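Local atomic coordinates of Rho guanine nucleotide exchange factor 11 (Homo sapiens, PDB entry 5JHH), a protein that acts as a guanine nucleotide exchange factor for Rho GTPases, probably driving GDP release through its RhoGEF (DH) domain, which is followed by a PH domain. Residues F67-E72 / A118-Y123; E112-A117 / L205-E210; L247-R252 / L275-L280; A318-S323 / I334-L339. All blocks are in the same frame, centred on the assembly; numbering follows the deposited sequence.

Interaction 1: residues F67-E72 / A118-Y123; sequences FPNLPE and AQFCSY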
# COMPACT_ATOMS: atom_id res chain seq x y z
N PHE A 67 -18.61 -8.23 -4.45
CA PHE A 67 -18.27 -8.61 -5.81
C PHE A 67 -19.11 -7.79 -6.80
O PHE A 67 -20.05 -8.25 -7.36
CB PHE A 67 -18.53 -10.08 -6.07
CG PHE A 67 -17.62 -11.01 -5.38
CD1 PHE A 67 -16.34 -11.16 -5.77
CD2 PHE A 67 -18.08 -11.78 -4.36
CE1 PHE A 67 -15.53 -12.04 -5.16
CE2 PHE A 67 -17.27 -12.65 -3.72
CZ PHE A 67 -15.99 -12.79 -4.13
N PRO A 68 -18.68 -6.47 -6.98
CA PRO A 68 -19.55 -5.65 -7.83
C PRO A 68 -19.69 -6.01 -9.28
O PRO A 68 -20.74 -5.86 -9.82
CB PRO A 68 -18.92 -4.28 -7.76
CG PRO A 68 -18.25 -4.24 -6.50
CD PRO A 68 -17.58 -5.52 -6.46
N ASN A 69 -18.61 -6.42 -9.93
CA ASN A 69 -18.55 -6.50 -11.35
C ASN A 69 -17.50 -7.49 -11.78
O ASN A 69 -16.70 -7.23 -12.62
CB ASN A 69 -18.21 -5.12 -11.88
CG ASN A 69 -16.92 -4.60 -11.31
OD1 ASN A 69 -16.42 -5.12 -10.38
ND2 ASN A 69 -16.43 -3.57 -11.87
N LEU A 70 -17.52 -8.63 -11.15
CA LEU A 70 -16.54 -9.65 -11.35
C LEU A 70 -16.50 -10.21 -12.76
O LEU A 70 -15.44 -10.36 -13.31
CB LEU A 70 -16.71 -10.77 -10.33
CG LEU A 70 -15.65 -11.85 -10.28
CD1 LEU A 70 -14.27 -11.31 -10.15
CD2 LEU A 70 -15.87 -12.87 -9.20
N PRO A 71 -17.75 -10.51 -13.33
CA PRO A 71 -17.66 -11.03 -14.70
C PRO A 71 -17.07 -10.06 -15.69
O PRO A 71 -16.45 -10.48 -16.60
CB PRO A 71 -19.09 -11.33 -15.07
CG PRO A 71 -19.77 -11.56 -13.83
CD PRO A 71 -19.24 -10.52 -12.96
N GLU A 72 -17.27 -8.78 -15.46
CA GLU A 72 -16.73 -7.72 -16.32
C GLU A 72 -15.23 -7.65 -16.13
O GLU A 72 -14.48 -7.47 -17.09
CB GLU A 72 -17.33 -6.37 -15.95
CG GLU A 72 -18.78 -6.19 -16.40
CD GLU A 72 -19.88 -6.74 -15.46
OE1 GLU A 72 -19.67 -7.45 -14.42
OE2 GLU A 72 -21.04 -6.45 -15.81
N ALA A 118 -11.76 0.18 -10.53
CA ALA A 118 -12.06 1.06 -9.40
C ALA A 118 -13.35 0.63 -8.72
O ALA A 118 -13.41 0.58 -7.52
CB ALA A 118 -12.16 2.53 -9.85
N GLN A 119 -14.37 0.34 -9.50
CA GLN A 119 -15.62 -0.15 -8.96
C GLN A 119 -15.37 -1.45 -8.18
O GLN A 119 -15.82 -1.59 -7.06
CB GLN A 119 -16.69 -0.33 -10.06
CG GLN A 119 -18.09 -0.50 -9.50
CD GLN A 119 -19.13 -1.11 -10.46
OE1 GLN A 119 -20.19 -1.54 -10.00
NE2 GLN A 119 -18.84 -1.12 -11.78
N PHE A 120 -14.58 -2.37 -8.72
CA PHE A 120 -14.29 -3.59 -7.97
C PHE A 120 -13.56 -3.35 -6.63
O PHE A 120 -13.85 -4.03 -5.67
CB PHE A 120 -13.50 -4.57 -8.82
CG PHE A 120 -13.30 -5.93 -8.18
CD1 PHE A 120 -14.28 -6.89 -8.26
CD2 PHE A 120 -12.10 -6.26 -7.59
CE1 PHE A 120 -14.08 -8.14 -7.72
CE2 PHE A 120 -11.89 -7.51 -7.05
CZ PHE A 120 -12.88 -8.45 -7.11
N CYS A 121 -12.66 -2.39 -6.55
CA CYS A 121 -11.80 -2.26 -5.39
C CYS A 121 -12.24 -1.22 -4.39
O CYS A 121 -11.81 -1.28 -3.25
CB CYS A 121 -10.38 -1.81 -5.81
SG CYS A 121 -9.56 -2.99 -6.89
N SER A 122 -12.89 -0.17 -4.84
CA SER A 122 -13.04 1.00 -3.98
C SER A 122 -13.61 0.71 -2.60
O SER A 122 -13.22 1.34 -1.60
CB SER A 122 -13.91 2.08 -4.65
OG SER A 122 -15.14 1.52 -5.06
N TYR A 123 -14.57 -0.20 -2.55
CA TYR A 123 -15.35 -0.45 -1.34
C TYR A 123 -14.83 -1.70 -0.60
O TYR A 123 -15.38 -2.13 0.40
CB TYR A 123 -16.83 -0.66 -1.72
CG TYR A 123 -17.82 -0.71 -0.54
CD1 TYR A 123 -18.23 0.46 0.11
CD2 TYR A 123 -18.32 -1.91 -0.10
CE1 TYR A 123 -19.15 0.42 1.16
CE2 TYR A 123 -19.25 -1.97 0.94
CZ TYR A 123 -19.67 -0.80 1.56
OH TYR A 123 -20.55 -0.91 2.61
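F120, near the C-terminal end of helix 107-121, packs against the bend at P68, N69 and L70 that leads into helix 70-89, inside the all-helical RhoGEF (DH) domain. Its CB lies 3.4 Å from N69 OD1, and its CG is anti to the backbone N (chi1 -173°). N69 OD1 stays at the ring edge, in its plane, 3.5 Å from F120 CD1, and the amide and ring planes are only 24° apart. P68 crosses the side chain at about a right angle and brings its CD to 4.0 Å from F120 CD1. One atom further, F120 CE1 meets L70 CD1 at 4.0 Å, the two side chains lying side by side and pointing the same way. F67 CD1 is 4.2 Å from F120 CE1 as well. I163 also touches both phenylalanines, and helix 18-54 packs on F67 and L70. The carbonyl oxygen of Q119 lies 3.6 Å from P68 CG, and the extended Q119 side chain passes close to P68 CB and the N69 amide. That amide is held by its nitrogen, which gives a hydrogen bond to V116 O, one turn before F120 in helix 107-121. Its oxygen, N69 OD1, is buried here against F120 CB and CD1 and has no hydrogen-bonding partner in the model.

Interaction 2: residues E112-A117 / L205-E210; sequences ELQQVA and LKYVNE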
# COMPACT_ATOMS: atom_id res chain seq x y z
N GLU A 112 -12.08 2.15 -19.65
CA GLU A 112 -12.80 0.93 -19.26
C GLU A 112 -12.11 0.22 -18.09
O GLU A 112 -12.77 -0.08 -17.08
CB GLU A 112 -12.94 0.00 -20.46
CG GLU A 112 -13.60 -1.32 -20.14
CD GLU A 112 -13.71 -2.26 -21.35
OE1 GLU A 112 -12.78 -2.31 -22.21
OE2 GLU A 112 -14.73 -2.99 -21.44
N LEU A 113 -10.78 0.04 -18.17
CA LEU A 113 -10.04 -0.71 -17.16
C LEU A 113 -10.07 0.02 -15.83
O LEU A 113 -10.33 -0.61 -14.79
CB LEU A 113 -8.60 -0.92 -17.57
CG LEU A 113 -7.66 -1.48 -16.49
CD1 LEU A 113 -8.09 -2.79 -15.83
CD2 LEU A 113 -6.32 -1.72 -17.13
N GLN A 114 -9.88 1.33 -15.84
CA GLN A 114 -9.87 2.04 -14.57
C GLN A 114 -11.24 2.11 -13.96
O GLN A 114 -11.33 2.05 -12.75
CB GLN A 114 -9.18 3.40 -14.62
CG GLN A 114 -9.90 4.51 -15.33
CD GLN A 114 -8.97 5.70 -15.70
OE1 GLN A 114 -7.76 5.67 -15.50
NE2 GLN A 114 -9.59 6.80 -16.19
N GLN A 115 -12.30 2.15 -14.76
CA GLN A 115 -13.62 2.23 -14.19
C GLN A 115 -13.89 0.91 -13.52
O GLN A 115 -14.42 0.86 -12.44
CB GLN A 115 -14.74 2.35 -15.22
CG GLN A 115 -14.83 3.57 -16.05
CD GLN A 115 -15.98 3.44 -17.07
OE1 GLN A 115 -15.86 2.76 -18.11
NE2 GLN A 115 -17.08 4.06 -16.77
N VAL A 116 -13.71 -0.16 -14.26
CA VAL A 116 -14.03 -1.49 -13.78
C VAL A 116 -13.15 -1.83 -12.59
O VAL A 116 -13.67 -2.22 -11.58
CB VAL A 116 -13.90 -2.50 -14.91
CG1 VAL A 116 -14.13 -3.89 -14.39
CG2 VAL A 116 -14.94 -2.18 -15.99
N ALA A 117 -11.86 -1.57 -12.66
CA ALA A 117 -11.01 -1.89 -11.51
C ALA A 117 -11.37 -1.06 -10.31
O ALA A 117 -11.34 -1.54 -9.17
CB ALA A 117 -9.54 -1.71 -11.85
N LEU A 205 -3.48 3.79 -11.96
CA LEU A 205 -3.29 3.55 -10.53
C LEU A 205 -3.70 4.75 -9.68
O LEU A 205 -4.27 4.61 -8.58
CB LEU A 205 -1.84 3.18 -10.24
CG LEU A 205 -1.50 1.77 -10.73
CD1 LEU A 205 -0.01 1.55 -10.94
CD2 LEU A 205 -2.04 0.70 -9.80
N LYS A 206 -3.45 5.94 -10.20
CA LYS A 206 -3.84 7.14 -9.48
C LYS A 206 -5.34 7.25 -9.40
O LYS A 206 -5.87 7.67 -8.35
CB LYS A 206 -3.25 8.39 -10.12
CG LYS A 206 -1.76 8.58 -9.85
CD LYS A 206 -1.27 9.84 -10.58
CE LYS A 206 0.09 9.65 -11.25
NZ LYS A 206 0.43 10.76 -12.19
N TYR A 207 -6.01 6.84 -10.46
CA TYR A 207 -7.45 6.86 -10.50
C TYR A 207 -8.04 5.86 -9.51
O TYR A 207 -8.95 6.18 -8.77
CB TYR A 207 -7.92 6.53 -11.93
CG TYR A 207 -9.41 6.51 -12.17
CD1 TYR A 207 -10.17 5.44 -11.74
CD2 TYR A 207 -10.05 7.52 -12.88
CE1 TYR A 207 -11.53 5.41 -11.96
CE2 TYR A 207 -11.43 7.48 -13.12
CZ TYR A 207 -12.15 6.43 -12.64
OH TYR A 207 -13.50 6.31 -12.79
N VAL A 208 -7.51 4.63 -9.47
CA VAL A 208 -8.00 3.64 -8.50
C VAL A 208 -7.63 4.09 -7.08
O VAL A 208 -8.42 3.99 -6.17
CB VAL A 208 -7.44 2.24 -8.76
CG1 VAL A 208 -7.91 1.25 -7.68
CG2 VAL A 208 -7.89 1.79 -10.13
N ASN A 209 -6.44 4.63 -6.91
CA ASN A 209 -6.06 5.18 -5.62
C ASN A 209 -7.09 6.20 -5.14
O ASN A 209 -7.57 6.15 -4.01
CB ASN A 209 -4.65 5.84 -5.69
CG ASN A 209 -4.12 6.27 -4.33
OD1 ASN A 209 -3.54 5.50 -3.58
ND2 ASN A 209 -4.40 7.50 -3.97
N GLU A 210 -7.45 7.11 -6.01
CA GLU A 210 -8.42 8.12 -5.67
C GLU A 210 -9.80 7.52 -5.38
O GLU A 210 -10.46 7.93 -4.44
CB GLU A 210 -8.43 9.20 -6.77
CG GLU A 210 -9.27 10.42 -6.48
CD GLU A 210 -8.72 11.29 -5.38
OE1 GLU A 210 -7.51 11.27 -5.14
OE2 GLU A 210 -9.53 12.03 -4.79
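The amide of Q114 lies flat on the ring of Y207, the two planes only 8° apart, although the side chains as a whole cross at about a right angle. They meet between helices 107-121 and 189-227 of the RhoGEF domain, which here run nearly parallel: the axes of the segments 112-117 and 205-210 come within 9.3 Å at a signed crossing angle of -25°. Q114 CG sits between the backbone N and the carbonyl carbon (chi1 72°), with the chain extended beyond it. CG lies over the ring centre, 3.6 Å from the centroid of Y207 and almost straight above it, a CH-pi contact. Q114 CB approaches the ring at Y207 CD1, 3.7 Å away. On the other side of CG the amide carries on over the ring atoms: Q114 NE2 is 3.4 Å from Y207 CD2, and OE1 lies beside Y207 CB at 3.7 Å. That oxygen also accepts a hydrogen bond from R110 NE, one turn earlier in the same helix, which would help fix the rotation of the amide. Further along, A117 CB touches V208 CG2 at 4.2 Å, and L170 of helix 165-182 packs on A117. V208 and its neighbours also touch a second protein chain, consistent with the GTPase-contacting role of this helix in DH domains. Between these two segments the contact is made by stacking, CH-pi and methyl packing: CB and CG give the tyrosine ring an aliphatic cover, the amide stacks on it through its flat pi face, and the polar demand of OE1 is met by R110 NE, outside the two segments.

Interaction 3: residues L247-R252 / L275-L280; sequences LDLTTR and LLLEDL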
# COMPACT_ATOMS: atom_id res chain seq x y z
N LEU A 247 -22.72 21.57 12.07
CA LEU A 247 -21.65 21.04 11.23
C LEU A 247 -21.92 19.62 10.75
O LEU A 247 -22.05 18.69 11.57
CB LEU A 247 -20.32 21.03 11.99
CG LEU A 247 -19.17 20.38 11.20
CD1 LEU A 247 -18.92 21.13 9.90
CD2 LEU A 247 -17.90 20.26 12.01
N ASP A 248 -21.95 19.46 9.43
CA ASP A 248 -22.19 18.17 8.82
C ASP A 248 -20.97 17.65 8.07
O ASP A 248 -20.69 18.09 6.96
CB ASP A 248 -23.36 18.23 7.86
CG ASP A 248 -23.74 16.86 7.36
OD1 ASP A 248 -22.93 15.92 7.55
OD2 ASP A 248 -24.85 16.71 6.83
N LEU A 249 -20.28 16.67 8.64
CA LEU A 249 -19.06 16.17 8.03
C LEU A 249 -19.30 15.54 6.66
O LEU A 249 -18.44 15.61 5.80
CB LEU A 249 -18.39 15.15 8.95
CG LEU A 249 -18.09 15.68 10.35
CD1 LEU A 249 -17.52 14.57 11.21
CD2 LEU A 249 -17.14 16.86 10.30
N THR A 250 -20.47 14.98 6.46
CA THR A 250 -20.83 14.27 5.26
C THR A 250 -20.70 15.10 3.98
O THR A 250 -20.65 14.53 2.91
CB THR A 250 -22.26 13.73 5.39
OG1 THR A 250 -22.22 12.61 6.28
CG2 THR A 250 -22.87 13.29 4.05
N THR A 251 -20.66 16.43 4.08
CA THR A 251 -20.78 17.28 2.88
C THR A 251 -19.45 17.87 2.45
O THR A 251 -19.40 18.77 1.62
CB THR A 251 -21.72 18.45 3.16
OG1 THR A 251 -21.13 19.24 4.20
CG2 THR A 251 -23.15 17.93 3.60
N ARG A 252 -18.36 17.38 3.05
CA ARG A 252 -17.03 17.91 2.78
C ARG A 252 -16.08 16.78 2.47
O ARG A 252 -16.33 15.62 2.81
CB ARG A 252 -16.50 18.69 3.99
CG ARG A 252 -17.29 19.95 4.27
CD ARG A 252 -17.70 20.06 5.73
NE ARG A 252 -18.55 21.22 5.99
CZ ARG A 252 -18.16 22.47 5.79
NH1 ARG A 252 -16.96 22.71 5.30
NH2 ARG A 252 -18.96 23.47 6.06
N LEU A 275 -9.51 16.52 12.23
CA LEU A 275 -9.81 16.31 10.84
C LEU A 275 -9.37 17.49 10.05
O LEU A 275 -9.77 18.59 10.35
CB LEU A 275 -11.30 16.19 10.60
CG LEU A 275 -12.04 15.20 11.49
CD1 LEU A 275 -13.47 15.08 10.98
CD2 LEU A 275 -11.33 13.85 11.55
N LEU A 276 -8.59 17.27 9.00
CA LEU A 276 -8.31 18.30 8.04
C LEU A 276 -9.22 18.11 6.84
O LEU A 276 -9.02 17.23 6.03
CB LEU A 276 -6.84 18.26 7.62
CG LEU A 276 -6.52 19.16 6.45
CD1 LEU A 276 -7.05 20.57 6.67
CD2 LEU A 276 -5.03 19.18 6.19
N LEU A 277 -10.24 18.95 6.74
CA LEU A 277 -11.13 18.96 5.60
C LEU A 277 -10.66 19.97 4.55
O LEU A 277 -9.60 20.56 4.67
CB LEU A 277 -12.53 19.28 6.05
CG LEU A 277 -12.95 18.53 7.31
CD1 LEU A 277 -14.42 18.78 7.58
CD2 LEU A 277 -12.68 17.04 7.24
N GLU A 278 -11.43 20.14 3.50
CA GLU A 278 -11.02 21.01 2.42
C GLU A 278 -10.98 22.47 2.86
O GLU A 278 -10.08 23.26 2.48
CB GLU A 278 -12.00 20.87 1.29
CG GLU A 278 -11.69 19.71 0.39
CD GLU A 278 -12.56 19.74 -0.85
OE1 GLU A 278 -13.76 20.13 -0.72
OE2 GLU A 278 -12.03 19.38 -1.94
N ASP A 279 -11.96 22.84 3.67
CA ASP A 279 -12.18 24.24 3.98
C ASP A 279 -11.96 24.53 5.47
O ASP A 279 -11.77 25.68 5.84
CB ASP A 279 -13.59 24.62 3.55
CG ASP A 279 -14.66 23.66 4.11
OD1 ASP A 279 -14.35 22.62 4.74
OD2 ASP A 279 -15.84 23.95 3.93
N LEU A 280 -11.97 23.49 6.30
CA LEU A 280 -11.92 23.60 7.76
C LEU A 280 -10.95 22.62 8.38
O LEU A 280 -10.81 21.51 7.89
CB LEU A 280 -13.30 23.30 8.38
CG LEU A 280 -14.46 24.09 7.79
CD1 LEU A 280 -15.80 23.59 8.29
CD2 LEU A 280 -14.26 25.57 8.08
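The guanidinium of R252 has the CD1 methyl of L280 over one face, offset toward the rim, with L280 CD1 3.6 Å from R252 CZ. At the edge of the same group, in its plane, lies D248 O. R252 NH1 and D279 OD2 are paired as a salt bridge, but they are modelled too close together and their exact places are doubtful. The residues belong to the PH domain, where the loop before strand 254-263 lies against the turn of a beta hairpin, strands 269-277 and 280-287. R252 bends at chi2 (131°), which brings CD to 4.0 Å from the L277 CD1 methyl as the two side chains cross at about a right angle. Away from the charged pair, the contact that joins loop and hairpin is made of leucines. Both methyls of L249, CD1 and CD2, sit 4.1 Å from L275 CD1, again with the side chains crossing, and L247 CD1 comes to 4.3 Å from L280 CD1. L277 N hydrogen-bonds to L280 O across the tight turn; L277 and L280 both point toward the loop. Y224 of the long helix 189-227 packs on L249 and L275, and Q225 of the same helix hydrogen-bonds through its side-chain amide to L247 O and L249 N, joining the PH domain to the helix that comes out of the RhoGEF domain. The loop is also folded on itself: D248 OD1 accepts from T250 N in an Asx turn, met from above the carboxylate plane, while T251 OG1 donates to D248 O at 3.0 Å.

Interaction 4: residues A318-S323 / I334-L339; sequences AVLIRS and ICTSKL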
# COMPACT_ATOMS: atom_id res chain seq x y z
N ALA A 318 -8.49 31.65 6.67
CA ALA A 318 -8.26 32.67 7.69
C ALA A 318 -7.21 32.20 8.71
O ALA A 318 -7.34 32.46 9.92
CB ALA A 318 -9.57 32.98 8.41
N VAL A 319 -6.22 31.44 8.23
CA VAL A 319 -5.13 31.04 9.10
C VAL A 319 -3.81 30.98 8.38
O VAL A 319 -3.74 30.90 7.15
CB VAL A 319 -5.32 29.67 9.81
CG1 VAL A 319 -6.64 29.56 10.57
CG2 VAL A 319 -5.19 28.53 8.84
N LEU A 320 -2.76 31.01 9.20
CA LEU A 320 -1.39 30.79 8.77
C LEU A 320 -0.77 29.64 9.56
O LEU A 320 -1.17 29.38 10.70
CB LEU A 320 -0.55 32.06 9.01
CG LEU A 320 -1.06 33.33 8.33
CD1 LEU A 320 -0.11 34.46 8.68
CD2 LEU A 320 -1.20 33.17 6.82
N ILE A 321 0.23 29.00 8.99
CA ILE A 321 0.81 27.80 9.55
C ILE A 321 2.28 28.07 9.81
O ILE A 321 2.99 28.51 8.92
CB ILE A 321 0.70 26.62 8.54
CG1 ILE A 321 -0.75 26.43 8.07
CG2 ILE A 321 1.25 25.33 9.13
CD1 ILE A 321 -1.74 26.08 9.16
N ARG A 322 2.76 27.83 11.02
CA ARG A 322 4.17 28.08 11.26
C ARG A 322 4.87 26.97 12.05
O ARG A 322 4.33 26.44 13.00
CB ARG A 322 4.37 29.43 11.93
CG ARG A 322 5.83 29.94 11.95
CD ARG A 322 5.86 31.26 12.69
NE ARG A 322 7.18 31.76 13.04
CZ ARG A 322 7.92 32.57 12.28
NH1 ARG A 322 7.53 32.93 11.06
NH2 ARG A 322 9.08 33.02 12.75
N SER A 323 6.07 26.61 11.61
CA SER A 323 6.95 25.73 12.39
C SER A 323 7.41 26.37 13.69
O SER A 323 7.49 27.58 13.79
CB SER A 323 8.21 25.42 11.60
OG SER A 323 8.09 24.22 10.91
N ILE A 334 -2.18 30.18 13.30
CA ILE A 334 -2.39 31.56 13.65
C ILE A 334 -3.61 32.07 12.90
O ILE A 334 -3.60 32.14 11.68
CB ILE A 334 -1.17 32.37 13.24
CG1 ILE A 334 0.09 31.71 13.82
CG2 ILE A 334 -1.34 33.82 13.66
CD1 ILE A 334 1.36 32.48 13.60
N CYS A 335 -4.66 32.41 13.64
CA CYS A 335 -5.91 32.87 13.04
C CYS A 335 -5.75 34.31 12.66
O CYS A 335 -5.25 35.11 13.45
CB CYS A 335 -7.05 32.74 14.04
SG CYS A 335 -7.16 31.13 14.87
N THR A 336 -6.18 34.65 11.45
CA THR A 336 -5.85 35.95 10.88
C THR A 336 -7.02 36.90 10.80
O THR A 336 -6.85 38.05 10.38
CB THR A 336 -5.30 35.76 9.47
OG1 THR A 336 -6.26 35.08 8.66
CG2 THR A 336 -4.04 34.96 9.53
N SER A 337 -8.20 36.42 11.16
CA SER A 337 -9.38 37.27 11.30
C SER A 337 -9.13 38.31 12.39
O SER A 337 -8.72 37.95 13.50
CB SER A 337 -10.58 36.43 11.71
OG SER A 337 -11.57 37.22 12.33
N LYS A 338 -9.36 39.59 12.08
CA LYS A 338 -9.33 40.63 13.13
C LYS A 338 -10.25 40.34 14.33
O LYS A 338 -10.12 40.95 15.40
CB LYS A 338 -9.63 42.01 12.56
CG LYS A 338 -10.40 42.05 11.24
CD LYS A 338 -9.53 42.58 10.11
CE LYS A 338 -8.85 43.89 10.51
NZ LYS A 338 -8.90 44.96 9.47
N LEU A 339 -11.15 39.38 14.15
CA LEU A 339 -12.02 38.91 15.20
C LEU A 339 -11.46 37.63 15.80
O LEU A 339 -12.12 36.99 16.61
CB LEU A 339 -13.39 38.60 14.62
CG LEU A 339 -13.96 39.63 13.62
CD1 LEU A 339 -13.27 39.72 12.26
CD2 LEU A 339 -15.44 39.31 13.42
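An antiparallel beta hairpin of the PH domain, strands 319-323 and 330-335, is paired here at its open end, away from the connecting turn. L320 and I334 form a hydrogen-bonded pair: L320 N to I334 O and I334 N to L320 O are both 2.9 Å. Next along, V319 faces C335 as a non-hydrogen-bonded pair, where V319 CA comes 3.2 Å from I334 O in a CA-H...O contact. Beyond the second strand's last residue one more bond closes the pairing, T336 N to A318 O at 2.9 Å. T336 CG2 lies anti to its own carbonyl carbon and reaches L320 CG at 3.6 Å, the two side chains crossing at about a right angle. L320 and I334 share one face of the sheet, with L320 CB 4.3 Å from I334 CB. V319 and C335 take the other face. There V319 packs on V366 of the C-terminal helix 352-368, and I321 on M359 and L362 of the same helix, which covers that side of the hairpin. Across strand 330-335, strand 345-348 carries the sheet on.

Starting from the N terminus, interaction 1 closes a mostly helical loop by bringing the start of helix 70-89 to the end of helix 107-121. Interaction 2 crosses it: its first segment, 112-117, lies inside that loop and its second, 205-210, well beyond, so the two share helix 107-121 and bind it to helices 70-89 and 189-227. The two contacts touch, with centres 10 Å apart. The chain then follows helix 189-227 into the PH domain, where interactions 3 and 4 come in series, neither nested nor crossed. Interaction 3 closes a short strand-rich loop, and interaction 4 a hairpin of the same sheet, their centres about 19 Å apart.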